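De novo designed WSHC8 (Synthetic construct, PDB 6O35) assembles from eight copies of a designed helical hairpin into an octameric helical bundle, probably enclosing a central pore. Local coordinates at residues 31-36 / 67-72. Sequence-based numbering, arbitrary orientation.
Sequences ELLKEL and TAYLEA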
loop_
_atom_site.group_PDB
_atom_site.type_symbol
_atom_site.label_atom_id
_atom_site.label_comp_id
_atom_site.label_asym_id
_atom_site.label_seq_id
_atom_site.Cartn_x
_atom_site.Cartn_y
_atom_site.Cartn_z
ATOM N N GLU A 31 -2.223 -4.788 24.971
ATOM C CA GLU A 31 -3.076 -4.396 26.087
ATOM C C GLU A 31 -4.247 -3.549 25.601
ATOM O O GLU A 31 -5.380 -3.716 26.067
ATOM C CB GLU A 31 -2.259 -3.635 27.129
ATOM C CG GLU A 31 -1.081 -4.417 27.689
ATOM N N LEU A 32 -3.991 -2.636 24.659
ATOM C CA LEU A 32 -5.060 -1.806 24.114
ATOM C C LEU A 32 -6.105 -2.660 23.406
ATOM O O LEU A 32 -7.307 -2.543 23.672
ATOM C CB LEU A 32 -4.475 -0.774 23.151
ATOM C CG LEU A 32 -5.426 0.316 22.654
ATOM C CD1 LEU A 32 -5.568 1.418 23.694
ATOM C CD2 LEU A 32 -4.948 0.881 21.327
ATOM N N LEU A 33 -5.661 -3.525 22.491
ATOM C CA LEU A 33 -6.591 -4.392 21.777
ATOM C C LEU A 33 -7.355 -5.293 22.740
ATOM O O LEU A 33 -8.555 -5.528 22.560
ATOM C CB LEU A 33 -5.835 -5.230 20.748
ATOM C CG LEU A 33 -6.649 -6.289 20.007
ATOM C CD1 LEU A 33 -7.859 -5.657 19.338
ATOM C CD2 LEU A 33 -5.785 -7.014 18.987
ATOM N N LYS A 34 -6.676 -5.805 23.769
ATOM C CA LYS A 34 -7.336 -6.684 24.729
ATOM C C LYS A 34 -8.460 -5.961 25.461
ATOM O O LYS A 34 -9.556 -6.510 25.628
ATOM C CB LYS A 34 -6.309 -7.231 25.720
ATOM C CG LYS A 34 -6.878 -7.627 27.074
ATOM C CD LYS A 34 -5.836 -8.355 27.915
ATOM C CE LYS A 34 -6.349 -8.634 29.318
ATOM N N GLU A 35 -8.209 -4.730 25.909
ATOM C CA GLU A 35 -9.240 -3.975 26.613
ATOM C C GLU A 35 -10.437 -3.711 25.709
ATOM O O GLU A 35 -11.578 -4.039 26.056
ATOM C CB GLU A 35 -8.660 -2.662 27.139
ATOM N N LEU A 36 -10.196 -3.115 24.538
ATOM C CA LEU A 36 -11.296 -2.807 23.630
ATOM C C LEU A 36 -11.979 -4.079 23.145
ATOM O O LEU A 36 -13.212 -4.146 23.083
ATOM C CB LEU A 36 -10.788 -1.986 22.447
ATOM C CG LEU A 36 -10.156 -0.632 22.778
ATOM C CD1 LEU A 36 -9.990 0.204 21.515
ATOM C CD2 LEU A 36 -10.971 0.124 23.814
ATOM N N THR A 67 -13.681 -10.756 12.848
ATOM C CA THR A 67 -13.052 -10.285 11.619
ATOM C C THR A 67 -12.202 -9.047 11.874
ATOM O O THR A 67 -11.083 -8.936 11.360
ATOM C CB THR A 67 -14.121 -9.996 10.564
ATOM O OG1 THR A 67 -14.695 -11.229 10.109
ATOM C CG2 THR A 67 -13.524 -9.242 9.385
ATOM N N ALA A 68 -12.714 -8.102 12.665
ATOM C CA ALA A 68 -11.928 -6.921 13.004
ATOM C C ALA A 68 -10.742 -7.286 13.888
ATOM O O ALA A 68 -9.652 -6.721 13.741
ATOM C CB ALA A 68 -12.810 -5.883 13.696
ATOM N N TYR A 69 -10.933 -8.229 14.816
ATOM C CA TYR A 69 -9.838 -8.649 15.684
ATOM C C TYR A 69 -8.714 -9.288 14.876
ATOM O O TYR A 69 -7.531 -9.027 15.127
ATOM C CB TYR A 69 -10.359 -9.617 16.745
ATOM C CG TYR A 69 -9.303 -10.095 17.712
ATOM C CD1 TYR A 69 -8.928 -9.319 18.799
ATOM C CD2 TYR A 69 -8.683 -11.325 17.540
ATOM C CE1 TYR A 69 -7.965 -9.750 19.684
ATOM C CE2 TYR A 69 -7.716 -11.767 18.421
ATOM C CZ TYR A 69 -7.361 -10.974 19.491
ATOM O OH TYR A 69 -6.398 -11.410 20.370
ATOM N N LEU A 70 -9.065 -10.126 13.898
ATOM C CA LEU A 70 -8.048 -10.747 13.058
ATOM C C LEU A 70 -7.277 -9.698 12.268
ATOM O O LEU A 70 -6.062 -9.826 12.068
ATOM C CB LEU A 70 -8.698 -11.760 12.119
ATOM C CG LEU A 70 -7.839 -12.968 11.742
ATOM N N GLU A 71 -7.966 -8.650 11.809
ATOM C CA GLU A 71 -7.294 -7.587 11.072
ATOM C C GLU A 71 -6.344 -6.808 11.972
ATOM O O GLU A 71 -5.236 -6.451 11.553
ATOM C CB GLU A 71 -8.324 -6.651 10.444
ATOM C CG GLU A 71 -9.111 -7.273 9.304
ATOM N N ALA A 72 -6.757 -6.532 13.212
ATOM C CA ALA A 72 -5.895 -5.791 14.125
ATOM C C ALA A 72 -4.603 -6.552 14.395
ATOM O O ALA A 72 -3.519 -5.958 14.425
ATOM C CB ALA A 72 -6.633 -5.508 15.432
#
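L33 of helix 3-50 reaches across to helix 55-101 and packs against Y69 and A72. The bond from CA to CB heads for helix 55-101. A chi1 of 174° places CG anti to the backbone N, beside the carbonyl carbon, and this carries the branch point and both methyls to the Y69 ring. L33 CG lies 3.7 Å from CE1 of Y69. Beyond it the two methyls share the same neighbours. L33 CD1 lies 3.9 Å from Y69 CD1, with A72 CB slightly farther off. L33 CD2 makes the closest approach, 3.6 Å to Y69 CE1. The same methyl sits 4.0 Å from A72 CB. The tyrosine crosses the leucine at about a right angle, offering its CD1-CE1 side, and the methyl CD2 meets the ring obliquely. The L33-Y69 contact is carbon on carbon; the hydroxyl OH of Y69 is hydrogen-bonded to NE2 of Q73, one turn on in the same helix. A72, small and buried, takes the leucine methyls on its CB and also touches F29. L70 of a second subunit packs on both L33 and A72, so the seam inside the hairpin continues into the interface between chains. This is the side-chain packing of an antiparallel helical hairpin, here a building unit of a designed octameric bundle.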